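One contact in two related proteins. Structure 1 is SusD homolog from Bacteroides ovatus, which probably binds glycans, perhaps mucin O-glycans, at the cell surface as a SusD-family outer-membrane lipoprotein with a TPR-like helical fold: PDB 4F53 (chain A, 2.25 Å), residues L200-A205 and Q223-A228. Structure 2 is SusD homolog from Bacteroides thetaiotaomicron: PDB 3SGH (chain B, 1.70 Å), residues L191-A196 and T209-A214. One frame, after least-squares fit of the local backbone (RMSD 0.15 Å); residues are numbered along the deposited sequences.

Structure 1 (4F53); sequences LKLRMA and QLAEEA.
Helices 190-207 and 221-231 pack as an antiparallel pair in the TPR-like helical fold of this SusD homolog; the axes of segments 200-205 and 223-228 come within 8.2 Å, at 159°. Lys201 spans the gap: with CG anti to the backbone N (chi1 177°) and the chain extended beyond it, its methylenes run past the CB of Ala228, and CE lies 3.3 Å from the backbone O of Leu224. The chain ends in an ammonium whose NZ forms a salt bridge with Glu227 OE1 at 3.0 Å, taken on the anti lone pair. Asp164 of helix 152-173 also pairs with this NZ, and Lys219 with the same OE1, so the charges form a small network. CD2 of Leu224 lies 4.0 Å from Lys201 CE. Leu202 CD1 meets Ala225 CB at 3.7 Å, and Ala205 CB rests 3.8 Å from Leu224 CB.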
loop_
_atom_site.group_PDB
_atom_site.type_symbol
_atom_site.label_atom_id
_atom_site.label_comp_id
_atom_site.label_asym_id
_atom_site.label_seq_id
_atom_site.Cartn_x
_atom_site.Cartn_y
_atom_site.Cartn_z
ATOM N N LEU A 200 -4.500 8.070 10.510
ATOM C CA LEU A 200 -4.980 6.708 10.269
ATOM C C LEU A 200 -6.529 6.701 10.332
ATOM O O LEU A 200 -7.193 6.036 9.542
ATOM C CB LEU A 200 -4.379 5.749 11.327
ATOM C CG LEU A 200 -4.805 4.270 11.251
ATOM C CD1 LEU A 200 -4.293 3.594 9.962
ATOM C CD2 LEU A 200 -4.318 3.504 12.480
ATOM N N LYS A 201 -7.088 7.431 11.299
ATOM C CA LYS A 201 -8.530 7.563 11.483
ATOM C C LYS A 201 -9.162 8.137 10.195
ATOM O O LYS A 201 -10.167 7.614 9.738
ATOM C CB LYS A 201 -8.834 8.432 12.722
ATOM C CG LYS A 201 -10.329 8.684 12.963
ATOM C CD LYS A 201 -10.538 9.443 14.286
ATOM C CE LYS A 201 -11.975 9.810 14.547
ATOM N NZ LYS A 201 -12.109 10.574 15.819
ATOM N N LEU A 202 -8.543 9.154 9.585
ATOM C CA LEU A 202 -9.015 9.765 8.331
ATOM C C LEU A 202 -8.896 8.768 7.175
ATOM O O LEU A 202 -9.797 8.686 6.358
ATOM C CB LEU A 202 -8.210 11.064 8.048
ATOM C CG LEU A 202 -8.410 11.772 6.712
ATOM C CD1 LEU A 202 -9.819 12.367 6.591
ATOM C CD2 LEU A 202 -7.392 12.861 6.551
ATOM N N ARG A 203 -7.811 7.995 7.128
ATOM C CA ARG A 203 -7.596 6.979 6.088
ATOM C C ARG A 203 -8.712 5.913 6.156
ATOM O O ARG A 203 -9.320 5.607 5.145
ATOM C CB ARG A 203 -6.196 6.331 6.205
ATOM C CG ARG A 203 -6.031 5.122 5.253
ATOM C CD ARG A 203 -4.896 4.215 5.654
ATOM N NE ARG A 203 -3.600 4.735 5.209
ATOM C CZ ARG A 203 -2.444 4.117 5.437
ATOM N NH1 ARG A 203 -2.416 2.973 6.113
ATOM N NH2 ARG A 203 -1.310 4.619 4.961
HETATM N N MSE A 204 -9.047 5.457 7.357
HETATM C CA MSE A 204 -10.086 4.455 7.555
HETATM C C MSE A 204 -11.500 5.023 7.358
HETATM O O MSE A 204 -12.345 4.307 6.853
HETATM C CB MSE A 204 -9.938 3.821 8.922
HETATM C CG MSE A 204 -8.648 3.026 9.031
HETATM SE SE MSE A 204 -8.583 2.104 10.716
HETATM C CE MSE A 204 -10.081 0.969 10.500
ATOM N N ALA A 205 -11.737 6.296 7.709
ATOM C CA ALA A 205 -13.030 6.929 7.479
ATOM C C ALA A 205 -13.256 7.070 5.987
ATOM O O ALA A 205 -14.302 6.651 5.498
ATOM C CB ALA A 205 -13.085 8.293 8.157
ATOM N N GLN A 223 -18.202 12.089 9.745
ATOM C CA GLN A 223 -17.957 12.526 11.120
ATOM C C GLN A 223 -16.585 12.097 11.624
ATOM O O GLN A 223 -15.898 12.898 12.248
ATOM C CB GLN A 223 -19.050 11.995 12.064
ATOM C CG GLN A 223 -18.927 12.480 13.515
ATOM C CD GLN A 223 -20.118 12.119 14.375
ATOM O OE1 GLN A 223 -21.198 11.738 13.889
ATOM N NE2 GLN A 223 -19.956 12.277 15.680
ATOM N N LEU A 224 -16.193 10.839 11.372
ATOM C CA LEU A 224 -14.892 10.313 11.805
ATOM C C LEU A 224 -13.761 11.096 11.131
ATOM O O LEU A 224 -12.805 11.484 11.793
ATOM C CB LEU A 224 -14.788 8.803 11.484
ATOM C CG LEU A 224 -15.770 7.888 12.260
ATOM C CD1 LEU A 224 -15.935 6.560 11.565
ATOM C CD2 LEU A 224 -15.331 7.701 13.717
ATOM N N ALA A 225 -13.919 11.386 9.834
ATOM C CA ALA A 225 -12.960 12.131 9.030
ATOM C C ALA A 225 -12.831 13.582 9.540
ATOM O O ALA A 225 -11.714 14.053 9.755
ATOM C CB ALA A 225 -13.399 12.115 7.588
ATOM N N GLU A 226 -13.972 14.260 9.778
ATOM C CA GLU A 226 -14.023 15.638 10.300
ATOM C C GLU A 226 -13.400 15.740 11.691
ATOM O O GLU A 226 -12.660 16.697 11.944
ATOM C CB GLU A 226 -15.452 16.172 10.319
ATOM C CG GLU A 226 -16.013 16.392 8.919
ATOM C CD GLU A 226 -17.445 16.877 8.828
ATOM O OE1 GLU A 226 -18.155 16.907 9.861
ATOM O OE2 GLU A 226 -17.840 17.290 7.715
ATOM N N GLU A 227 -13.648 14.743 12.566
ATOM C CA GLU A 227 -13.076 14.702 13.923
ATOM C C GLU A 227 -11.558 14.575 13.884
ATOM O O GLU A 227 -10.875 15.246 14.639
ATOM C CB GLU A 227 -13.649 13.518 14.719
ATOM C CG GLU A 227 -15.025 13.753 15.315
ATOM C CD GLU A 227 -15.623 12.562 16.042
ATOM O OE1 GLU A 227 -14.969 11.497 16.111
ATOM O OE2 GLU A 227 -16.748 12.708 16.567
ATOM N N ALA A 228 -11.047 13.693 13.024
ATOM C CA ALA A 228 -9.606 13.425 12.841
ATOM C C ALA A 228 -8.859 14.715 12.421
ATOM O O ALA A 228 -7.834 15.040 13.001
ATOM C CB ALA A 228 -9.403 12.321 11.796
#

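Structure 2 (3SGH); sequences LKLRMA and TKAQEA.
Two antiparallel helices, 181-198 and 204-217, meet here; the axes of segments 191-196 and 209-214 come within 8.3 Å, at 159°. Lys192 spans the gap: with CG anti to the backbone N (chi1 -178°) and the chain extended, its methylenes run past the CB of Ala214, and CE lies 3.5 Å from the backbone O of Lys210. Its NZ makes a salt bridge to OE1 of Glu213 at 2.9 Å, on the anti side; Asp152 of helix 140-162 also pairs with this NZ, and a modelled water accepts from it. CD of Lys210 lies 3.9 Å from Lys192 CE. The Lys210 chain bends at chi2 (-67°) and again at chi4, which turns its amine from the other helix; its NZ stays 5.8 Å from Lys192 NZ. Leu193 CD1 meets Ala211 CB at 3.4 Å, and Ala196 CB rests 4.1 Å from Lys210 CB.

How the two compare
The salt bridge is kept: Lys201(A) NZ meets Glu227(A) OE1 at 3.0 Å, and Lys192(B) NZ meets Glu213(B) OE1 at 2.9 Å. Both side chains hold their place, as does Leu202(A) with Leu193(B). The exchange that touches the interface is Leu224(A) against Lys210(B). The two start alike, chi1 -65° and -64°, and the CG atoms fall 0.2 Å apart after superposition; CD2 of Leu224(A) and CD of Lys210(B) are 0.5 Å apart. The lysine's inner carbons therefore stand in for one leucine branch, and contact with Lys201(A) or Lys192(B), with Ala205(A) or Ala196(B), and with Glu227(A) or Glu213(B) is retained. CD1 of Leu224(A) has no counterpart in Lys210(B), while NZ of Lys210(B) has none in Leu224(A). That amine adds a second positive charge near the Glu213(B) carboxylate. Away from the partner helix, Glu226(A) corresponds to Gln212(B), an acid against an amide, with CD atoms 0.6 Å apart after superposition.

Structure 2 (3SGH)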
loop_
_atom_site.group_PDB
_atom_site.type_symbol
_atom_site.label_atom_id
_atom_site.label_comp_id
_atom_site.label_asym_id
_atom_site.label_seq_id
_atom_site.Cartn_x
_atom_site.Cartn_y
_atom_site.Cartn_z
ATOM N N LEU B 191 -4.475 8.045 10.427
ATOM C CA LEU B 191 -5.027 6.678 10.287
ATOM C C LEU B 191 -6.526 6.682 10.399
ATOM O O LEU B 191 -7.240 6.032 9.591
ATOM C CB LEU B 191 -4.496 5.771 11.391
ATOM C CG LEU B 191 -4.975 4.312 11.396
ATOM C CD1 LEU B 191 -4.663 3.569 10.078
ATOM C CD2 LEU B 191 -4.398 3.558 12.620
ATOM N N LYS B 192 -7.015 7.447 11.359
ATOM C CA LYS B 192 -8.458 7.623 11.532
ATOM C C LYS B 192 -9.055 8.163 10.233
ATOM O O LYS B 192 -10.058 7.669 9.755
ATOM C CB LYS B 192 -8.776 8.533 12.701
ATOM C CG LYS B 192 -10.275 8.730 12.964
ATOM C CD LYS B 192 -10.444 9.493 14.305
ATOM C CE LYS B 192 -11.889 9.803 14.603
ATOM N NZ LYS B 192 -12.105 10.420 15.945
ATOM N N LEU B 193 -8.398 9.144 9.626
ATOM C CA LEU B 193 -8.884 9.700 8.349
ATOM C C LEU B 193 -8.796 8.696 7.183
ATOM O O LEU B 193 -9.755 8.597 6.379
ATOM C CB LEU B 193 -8.142 10.987 8.014
ATOM C CG LEU B 193 -8.547 11.723 6.757
ATOM C CD1 LEU B 193 -10.037 12.074 6.825
ATOM C CD2 LEU B 193 -7.692 12.999 6.611
ATOM N N ARG B 194 -7.706 7.936 7.115
ATOM C CA ARG B 194 -7.575 6.836 6.103
ATOM C C ARG B 194 -8.733 5.853 6.202
ATOM O O ARG B 194 -9.400 5.505 5.193
ATOM C CB ARG B 194 -6.284 6.068 6.286
ATOM C CG ARG B 194 -6.150 4.896 5.311
ATOM C CD ARG B 194 -5.005 3.960 5.725
ATOM N NE ARG B 194 -3.693 4.534 5.483
ATOM C CZ ARG B 194 -2.538 3.903 5.779
ATOM N NH1 ARG B 194 -2.548 2.699 6.357
ATOM N NH2 ARG B 194 -1.391 4.480 5.547
HETATM N N MSE B 195 -9.007 5.419 7.437
HETATM C CA MSE B 195 -10.099 4.489 7.705
HETATM C C MSE B 195 -11.467 5.056 7.318
HETATM O O MSE B 195 -12.302 4.353 6.675
HETATM C CB MSE B 195 -10.041 4.028 9.184
HETATM C CG MSE B 195 -8.750 3.307 9.461
HETATM SE SE MSE B 195 -8.599 2.893 11.368
HETATM C CE MSE B 195 -10.303 2.064 11.604
ATOM N N ALA B 196 -11.694 6.321 7.675
ATOM C CA ALA B 196 -12.939 7.018 7.387
ATOM C C ALA B 196 -13.177 7.074 5.872
ATOM O O ALA B 196 -14.254 6.751 5.391
ATOM C CB ALA B 196 -12.921 8.447 7.969
ATOM N N THR B 209 -18.321 12.075 9.739
ATOM C CA THR B 209 -18.133 12.429 11.136
ATOM C C THR B 209 -16.764 12.065 11.659
ATOM O O THR B 209 -16.060 12.887 12.259
ATOM C CB THR B 209 -19.201 11.782 12.009
ATOM O OG1 THR B 209 -20.469 12.276 11.604
ATOM C CG2 THR B 209 -18.998 12.174 13.496
ATOM N N LYS B 210 -16.340 10.831 11.423
ATOM C CA LYS B 210 -14.998 10.443 11.834
ATOM C C LYS B 210 -13.866 11.245 11.142
ATOM O O LYS B 210 -12.862 11.629 11.801
ATOM C CB LYS B 210 -14.760 8.951 11.587
ATOM C CG LYS B 210 -15.649 8.042 12.414
ATOM C CD LYS B 210 -15.324 8.128 13.883
ATOM C CE LYS B 210 -16.125 7.181 14.738
ATOM N NZ LYS B 210 -17.278 7.819 15.418
ATOM N N ALA B 211 -14.032 11.506 9.850
ATOM C CA ALA B 211 -13.005 12.230 9.080
ATOM C C ALA B 211 -12.855 13.654 9.632
ATOM O O ALA B 211 -11.730 14.168 9.817
ATOM C CB ALA B 211 -13.329 12.252 7.607
ATOM N N GLN B 212 -13.976 14.304 9.874
ATOM C CA GLN B 212 -13.979 15.670 10.425
ATOM C C GLN B 212 -13.362 15.723 11.831
ATOM O O GLN B 212 -12.569 16.631 12.128
ATOM C CB GLN B 212 -15.362 16.319 10.333
ATOM C CG GLN B 212 -15.694 16.616 8.885
ATOM C CD GLN B 212 -17.035 17.211 8.584
ATOM O OE1 GLN B 212 -17.328 17.464 7.417
ATOM N NE2 GLN B 212 -17.836 17.490 9.603
ATOM N N GLU B 213 -13.683 14.759 12.675
ATOM C CA GLU B 213 -12.991 14.623 13.959
ATOM C C GLU B 213 -11.500 14.495 13.798
ATOM O O GLU B 213 -10.730 15.119 14.545
ATOM C CB GLU B 213 -13.513 13.437 14.746
ATOM C CG GLU B 213 -14.923 13.626 15.307
ATOM C CD GLU B 213 -15.532 12.327 15.835
ATOM O OE1 GLU B 213 -14.856 11.256 15.853
ATOM O OE2 GLU B 213 -16.717 12.367 16.226
ATOM N N ALA B 214 -11.080 13.621 12.873
ATOM C CA ALA B 214 -9.671 13.405 12.584
ATOM C C ALA B 214 -8.979 14.693 12.185
ATOM O O ALA B 214 -7.894 14.992 12.697
ATOM C CB ALA B 214 -9.475 12.356 11.516
HETATM O O HOH W 1 -9.958 12.363 16.421
#